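L-serine ammonia-lyase (Rhizomucor miehei CAU432, PDB 5C3U) belongs to the pyridoxal-phosphate-dependent enzymes and holds pyridoxal-5'-phosphate in a pocket of its single chain. Local coordinates at residues L184-I189 with L245-N250; Q214-V217 with L222-M225. All coordinates share one frame; numbering follows the deposited sequence.

Contact 1 (L184-I189 with L245-N250); sequences LLNGVI and LELSLN. With PLP (pyridoxal-5'-phosphate), chain B.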
ATOM      1  N   LEU A 184       3.121  -5.507   0.395  1.00 21.66           N
ATOM      2  CA  LEU A 184       3.413  -4.806   1.653  1.00 21.42           C
ATOM      3  C   LEU A 184       3.266  -5.773   2.814  1.00 20.52           C
ATOM      4  O   LEU A 184       4.160  -5.887   3.661  1.00 21.38           O
ATOM      5  CB  LEU A 184       2.493  -3.600   1.822  1.00 21.91           C
ATOM      6  CG  LEU A 184       2.636  -2.802   3.111  1.00 22.27           C
ATOM      7  CD1 LEU A 184       4.052  -2.262   3.308  1.00 24.56           C
ATOM      8  CD2 LEU A 184       1.598  -1.674   3.096  1.00 25.07           C
ATOM      9  N   LEU A 185       2.153  -6.490   2.810  1.00 20.71           N
ATOM     10  CA  LEU A 185       1.921  -7.553   3.766  1.00 21.07           C
ATOM     11  C   LEU A 185       3.133  -8.483   3.916  1.00 21.88           C
ATOM     12  O   LEU A 185       3.599  -8.722   5.032  1.00 21.37           O
ATOM     13  CB  LEU A 185       0.676  -8.350   3.403  1.00 21.73           C
ATOM     14  CG  LEU A 185       0.432  -9.509   4.374  1.00 23.70           C
ATOM     15  CD1 LEU A 185       0.193  -8.973   5.789  1.00 25.33           C
ATOM     16  CD2 LEU A 185      -0.699 -10.414   3.920  1.00 25.48           C
ATOM     17  N   ASN A 186       3.614  -9.017   2.796  1.00 21.01           N
ATOM     18  CA  ASN A 186       4.787  -9.911   2.802  1.00 21.48           C
ATOM     19  C   ASN A 186       6.019  -9.255   3.420  1.00 23.16           C
ATOM     20  O   ASN A 186       6.722  -9.875   4.219  1.00 23.60           O
ATOM     21  CB  ASN A 186       5.114 -10.415   1.377  1.00 22.47           C
ATOM     22  CG  ASN A 186       3.989 -11.240   0.754  1.00 23.96           C
ATOM     23  OD1 ASN A 186       3.042 -11.654   1.432  1.00 24.35           O
ATOM     24  ND2 ASN A 186       4.083 -11.470  -0.557  1.00 23.98           N
ATOM     25  N   GLY A 187       6.302  -8.009   3.033  1.00 21.22           N
ATOM     26  CA  GLY A 187       7.423  -7.298   3.635  1.00 21.83           C
ATOM     27  C   GLY A 187       7.251  -7.101   5.143  1.00 22.58           C
ATOM     28  O   GLY A 187       8.203  -7.242   5.912  1.00 24.40           O
ATOM     29  N   VAL A 188       6.034  -6.779   5.572  1.00 22.67           N
ATOM     30  CA  VAL A 188       5.775  -6.603   7.000  1.00 22.52           C
ATOM     31  C   VAL A 188       6.049  -7.905   7.776  1.00 24.87           C
ATOM     32  O   VAL A 188       6.834  -7.920   8.744  1.00 25.20           O
ATOM     33  CB  VAL A 188       4.357  -6.044   7.248  1.00 23.30           C
ATOM     34  CG1 VAL A 188       4.026  -6.019   8.732  1.00 25.22           C
ATOM     35  CG2 VAL A 188       4.275  -4.621   6.692  1.00 23.19           C
ATOM     36  N   ILE A 189       5.466  -8.998   7.313  1.00 24.80           N
ATOM     37  CA  ILE A 189       5.665 -10.272   7.994  1.00 26.82           C
ATOM     38  C   ILE A 189       7.150 -10.676   7.984  1.00 28.24           C
ATOM     39  O   ILE A 189       7.708 -11.072   9.020  1.00 29.71           O
ATOM     40  CB  ILE A 189       4.807 -11.372   7.369  1.00 27.49           C
ATOM     41  CG1 ILE A 189       3.318 -11.087   7.606  1.00 28.06           C
ATOM     42  CG2 ILE A 189       5.181 -12.732   7.951  1.00 27.72           C
ATOM     43  CD1 ILE A 189       2.426 -11.912   6.706  1.00 28.04           C
ATOM     44  N   LEU A 245      -0.228 -16.098   1.147  1.00 28.04           N
ATOM     45  CA  LEU A 245      -0.938 -17.263   1.693  1.00 30.16           C
ATOM     46  C   LEU A 245       0.006 -18.162   2.486  1.00 33.15           C
ATOM     47  O   LEU A 245      -0.334 -18.640   3.578  1.00 34.06           O
ATOM     48  CB  LEU A 245      -1.606 -18.026   0.544  1.00 32.13           C
ATOM     49  CG  LEU A 245      -2.664 -19.100   0.876  1.00 33.28           C
ATOM     50  CD1 LEU A 245      -3.854 -18.496   1.606  1.00 34.69           C
ATOM     51  CD2 LEU A 245      -3.135 -19.805  -0.387  1.00 34.06           C
ATOM     52  N   GLU A 246       1.196 -18.386   1.935  1.00 33.68           N
ATOM     53  CA  GLU A 246       2.244 -19.166   2.587  1.00 36.98           C
ATOM     54  C   GLU A 246       2.666 -18.561   3.933  1.00 36.92           C
ATOM     55  O   GLU A 246       2.716 -19.263   4.947  1.00 35.22           O
ATOM     56  CB  GLU A 246       3.439 -19.311   1.625  1.00 41.69           C
ATOM     57  CG  GLU A 246       4.750 -19.780   2.236  1.00 48.90           C
ATOM     58  CD  GLU A 246       5.796 -20.130   1.184  1.00 54.74           C
ATOM     59  OE1 GLU A 246       5.852 -19.461   0.124  1.00 56.47           O
ATOM     60  OE2 GLU A 246       6.572 -21.082   1.424  1.00 60.30           O
ATOM     61  N   LEU A 247       2.958 -17.258   3.950  1.00 33.04           N
ATOM     62  CA  LEU A 247       3.335 -16.574   5.195  1.00 33.85           C
ATOM     63  C   LEU A 247       2.185 -16.544   6.205  1.00 34.01           C
ATOM     64  O   LEU A 247       2.414 -16.553   7.415  1.00 36.94           O
ATOM     65  CB  LEU A 247       3.822 -15.136   4.914  1.00 31.34           C
ATOM     66  CG  LEU A 247       5.127 -15.006   4.128  1.00 30.90           C
ATOM     67  CD1 LEU A 247       5.329 -13.583   3.621  1.00 29.33           C
ATOM     68  CD2 LEU A 247       6.333 -15.451   4.942  1.00 31.80           C
ATOM     69  N   SER A 248       0.954 -16.521   5.711  1.00 36.19           N
ATOM     70  CA  SER A 248      -0.219 -16.459   6.584  1.00 36.86           C
ATOM     71  C   SER A 248      -0.370 -17.732   7.427  1.00 39.54           C
ATOM     72  O   SER A 248      -0.996 -17.696   8.481  1.00 37.88           O
ATOM     73  CB  SER A 248      -1.501 -16.161   5.791  1.00 38.41           C
ATOM     74  OG  SER A 248      -2.077 -17.326   5.210  1.00 43.04           O
ATOM     75  N   LEU A 249       0.227 -18.834   6.975  1.00 37.92           N
ATOM     76  CA  LEU A 249       0.194 -20.099   7.733  1.00 42.97           C
ATOM     77  C   LEU A 249       1.199 -20.129   8.892  1.00 43.34           C
ATOM     78  O   LEU A 249       0.999 -20.854   9.862  1.00 46.15           O
ATOM     79  CB  LEU A 249       0.435 -21.313   6.824  1.00 44.70           C
ATOM     80  CG  LEU A 249      -0.409 -21.581   5.569  1.00 47.58           C
ATOM     81  CD1 LEU A 249       0.214 -22.713   4.760  1.00 50.59           C
ATOM     82  CD2 LEU A 249      -1.869 -21.876   5.892  1.00 49.30           C
ATOM     83  N   ASN A 250       2.264 -19.333   8.795  1.00 43.74           N
ATOM     84  CA  ASN A 250       3.379 -19.377   9.758  1.00 43.80           C
ATOM     85  C   ASN A 250       3.552 -18.138  10.647  1.00 42.99           C
ATOM     86  O   ASN A 250       4.518 -18.044  11.410  1.00 45.09           O
ATOM     87  CB  ASN A 250       4.682 -19.649   9.008  1.00 48.55           C
ATOM     88  CG  ASN A 250       4.595 -20.878   8.134  1.00 54.28           C
ATOM     89  OD1 ASN A 250       4.340 -21.981   8.622  1.00 55.44           O
ATOM     90  ND2 ASN A 250       4.788 -20.693   6.829  1.00 55.81           N
TER
HETATM   91  N1  PLP B 401      -2.101   1.275   0.059  1.00 26.72           N
HETATM   92  C2  PLP B 401      -1.583   2.020  -0.933  1.00 26.55           C
HETATM   93  C2A PLP B 401      -1.854   3.500  -1.047  1.00 26.39           C
HETATM   94  C3  PLP B 401      -0.741   1.371  -1.941  1.00 26.84           C
HETATM   95  O3  PLP B 401      -0.195   2.104  -2.962  1.00 28.00           O
HETATM   96  C4  PLP B 401      -0.491  -0.077  -1.777  1.00 27.32           C
HETATM   97  C4A PLP B 401       0.375  -0.774  -2.741  1.00 27.96           C
HETATM   98  C5  PLP B 401      -1.117  -0.802  -0.642  1.00 28.88           C
HETATM   99  C6  PLP B 401      -1.904  -0.051   0.238  1.00 27.81           C
HETATM  100  C5A PLP B 401      -0.914  -2.301  -0.413  1.00 29.08           C
HETATM  101  O4P PLP B 401      -0.547  -2.902  -1.649  1.00 29.63           O
HETATM  102  P   PLP B 401      -0.046  -4.420  -1.913  1.00 24.57           P
HETATM  103  O1P PLP B 401       1.428  -4.464  -1.708  1.00 26.22           O
HETATM  104  O2P PLP B 401      -0.847  -5.375  -1.010  1.00 25.29           O
HETATM  105  O3P PLP B 401      -0.465  -4.540  -3.336  1.00 26.21           O
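Leu247 meets helix 183-194 with two parts of its side chain. Its CB makes an apolar contact with Ile189, 3.9 Å from CD1, the two side chains lying alongside each other and running antiparallel. Its CD1 rests in van der Waals contact on Asn186, 3.7 Å from the amide OD1 and 3.8 Å from CA of that residue. Placing CG beside the backbone N (chi1 -66°) is what brings this methyl to Asn186; a branched aliphatic chain suits a site between two residues three apart on one helix.

Polar bonding runs around this patch. Asn186 turns its amide to Ser244 of helix 242-250 and Ser241 just ahead of it, OD1 bonding with Ser244 OG and ND2 with Ser241 OG, so a buried polar group has both ends satisfied. Ser248 OG donates to Leu245 O at 2.7 Å.

Leu184 N donates to O1P of pyridoxal-5'-phosphate at 2.9 Å, and the amides of Gly180, Gly181 and Gly182 also bond the ligand: a glycine-rich loop leads into a helix N terminus, whose dipole probably favours the phosphate. Leu185 touches Val202 of strand 202-207 and Phe213 of helix 212-219, while helix 150-166 borders Asn186 through Trp153.

Contact 2 (Q214-V217 with L222-M225); sequences QASV and LVIM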
ATOM      1  N   GLN A 214      -8.487 -12.353   1.962  1.00 24.22           N
ATOM      2  CA  GLN A 214      -9.412 -12.917   2.935  1.00 23.59           C
ATOM      3  C   GLN A 214     -10.053 -14.184   2.387  1.00 24.08           C
ATOM      4  O   GLN A 214     -10.124 -15.186   3.112  1.00 24.20           O
ATOM      5  CB  GLN A 214     -10.491 -11.882   3.275  1.00 24.51           C
ATOM      6  CG  GLN A 214     -11.546 -12.378   4.258  1.00 25.53           C
ATOM      7  CD  GLN A 214     -12.532 -11.278   4.622  1.00 26.64           C
ATOM      8  OE1 GLN A 214     -13.130 -10.650   3.746  1.00 30.91           O
ATOM      9  NE2 GLN A 214     -12.695 -11.040   5.905  1.00 26.35           N
ATOM     10  N   ALA A 215     -10.519 -14.128   1.126  1.00 22.77           N
ATOM     11  CA  ALA A 215     -11.123 -15.300   0.456  1.00 24.54           C
ATOM     12  C   ALA A 215     -10.138 -16.444   0.295  1.00 23.85           C
ATOM     13  O   ALA A 215     -10.510 -17.611   0.473  1.00 24.12           O
ATOM     14  CB  ALA A 215     -11.706 -14.922  -0.905  1.00 24.00           C
ATOM     15  N   SER A 216      -8.884 -16.116  -0.023  1.00 23.42           N
ATOM     16  CA  SER A 216      -7.843 -17.128  -0.217  1.00 25.16           C
ATOM     17  C   SER A 216      -7.500 -17.853   1.077  1.00 24.75           C
ATOM     18  O   SER A 216      -7.300 -19.096   1.065  1.00 27.13           O
ATOM     19  CB  SER A 216      -6.605 -16.490  -0.871  1.00 24.82           C
ATOM     20  OG  SER A 216      -6.943 -16.064  -2.175  1.00 24.73           O
ATOM     21  N   VAL A 217      -7.465 -17.107   2.195  1.00 24.91           N
ATOM     22  CA  VAL A 217      -7.191 -17.691   3.524  1.00 24.57           C
ATOM     23  C   VAL A 217      -8.334 -18.657   3.885  1.00 25.66           C
ATOM     24  O   VAL A 217      -8.086 -19.768   4.368  1.00 25.89           O
ATOM     25  CB  VAL A 217      -6.965 -16.612   4.625  1.00 25.57           C
ATOM     26  CG1 VAL A 217      -6.847 -17.225   6.028  1.00 25.57           C
ATOM     27  CG2 VAL A 217      -5.704 -15.821   4.319  1.00 25.27           C
ATOM     28  N   LEU A 222      -5.438 -19.976  -3.897  1.00 30.60           N
ATOM     29  CA  LEU A 222      -5.518 -18.625  -4.454  1.00 29.97           C
ATOM     30  C   LEU A 222      -6.802 -18.422  -5.244  1.00 29.75           C
ATOM     31  O   LEU A 222      -6.982 -18.960  -6.351  1.00 32.73           O
ATOM     32  CB  LEU A 222      -4.296 -18.303  -5.312  1.00 31.29           C
ATOM     33  CG  LEU A 222      -2.978 -18.354  -4.543  1.00 34.39           C
ATOM     34  CD1 LEU A 222      -1.819 -18.391  -5.526  1.00 36.01           C
ATOM     35  CD2 LEU A 222      -2.876 -17.179  -3.573  1.00 34.84           C
ATOM     36  N   VAL A 223      -7.686 -17.627  -4.673  1.00 26.51           N
ATOM     37  CA  VAL A 223      -8.949 -17.296  -5.293  1.00 26.50           C
ATOM     38  C   VAL A 223      -8.688 -16.245  -6.369  1.00 27.80           C
ATOM     39  O   VAL A 223      -7.897 -15.310  -6.144  1.00 28.83           O
ATOM     40  CB  VAL A 223      -9.926 -16.779  -4.210  1.00 26.78           C
ATOM     41  CG1 VAL A 223     -11.249 -16.329  -4.800  1.00 28.13           C
ATOM     42  CG2 VAL A 223     -10.192 -17.879  -3.188  1.00 27.32           C
ATOM     43  N   ILE A 224      -9.316 -16.425  -7.532  1.00 27.09           N
ATOM     44  CA  ILE A 224      -9.219 -15.486  -8.656  1.00 29.19           C
ATOM     45  C   ILE A 224     -10.514 -14.694  -8.833  1.00 29.93           C
ATOM     46  O   ILE A 224     -11.602 -15.259  -8.900  1.00 28.85           O
ATOM     47  CB  ILE A 224      -8.869 -16.201 -10.001  1.00 32.21           C
ATOM     48  CG1 ILE A 224      -7.812 -17.305  -9.806  1.00 33.23           C
ATOM     49  CG2 ILE A 224      -8.430 -15.192 -11.070  1.00 34.01           C
ATOM     50  CD1 ILE A 224      -6.513 -16.861  -9.170  1.00 33.13           C
ATOM     51  N   MET A 225     -10.395 -13.372  -8.920  1.00 27.11           N
ATOM     52  CA  MET A 225     -11.572 -12.508  -9.002  1.00 30.79           C
ATOM     53  C   MET A 225     -11.459 -11.606 -10.213  1.00 31.89           C
ATOM     54  O   MET A 225     -10.404 -10.999 -10.427  1.00 34.94           O
ATOM     55  CB  MET A 225     -11.673 -11.614  -7.765  1.00 33.82           C
ATOM     56  CG  MET A 225     -12.081 -12.332  -6.505  1.00 37.94           C
ATOM     57  SD  MET A 225     -12.094 -11.247  -5.072  1.00 41.73           S
ATOM     58  CE  MET A 225     -12.382 -12.538  -3.859  1.00 37.30           C
TER
HETATM   59  O   HOH W   1      -5.863 -14.772  -4.353  1.00 32.74           O
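Ala215 and Ser216, neighbours on helix 212-219, meet the returning chain in two different ways, one by its methyl group and the other by its hydroxyl. The Ala215 methyl faces Val223 and Met225 together. Val223 brings CG2 to 4.0 Å from Ala215 CB, and the same methyl also lies 3.7 Å from the carbonyl O of Ala215. CG2, set beside the backbone N of Val223, thus meets both side chain and backbone of the helix, whereas CG1, anti to that N (chi1 176°), lies somewhat farther from the alanine methyl. Met225 arrives from farther along the loop. Its chain is extended beyond CG, which carries the terminal CE to 3.9 Å from Ala215 CB. A small residue on the helix thus lets a branched and a long flexible side chain approach together.

Ser216 supplies the polar half. Its OG accepts a nearly straight bond from Val223 N (3.0 Å, 167°), fixing the loop backbone where it passes the helix. The hydroxyl also bonds to the carbonyl O of Ala212, one turn earlier, and takes a hydrogen from a water at 2.8 Å; that water donates as well to Val223 O. A serine suits this place because one small group can serve both the helix and the loop.

This is surface packing, in which the loop after helix 212-219 folds back on that helix. Leu222 packs on Ser242 and Leu245 of helix 242-250, and Met225 shares backbone hydrogen bonds with Lys238. Val217 and Gln214 touch Pro255 of strand 253-258.

How the contacts relate
Going from the N terminus, the chain forms helix 183-194, passes through strand 202-207 and enters helix 212-219. Contact 2 closes at once, a short loop with only four residues between its segments. The chain then runs on to helix 242-250, where contact 1 closes a loop of 55 residues. Contact 2 is thus nested inside contact 1. The two also touch: CD1 of Leu245 lies 3.5 Å from the carbonyl O of Ser216, and CG2 of Val217 lies 4.0 Å from Ser248 OG. Helix 242-250 therefore joins the helix that starts at the phosphate of pyridoxal-5'-phosphate to helix 212-219 and, through Leu245 and Leu222, to the loop after it.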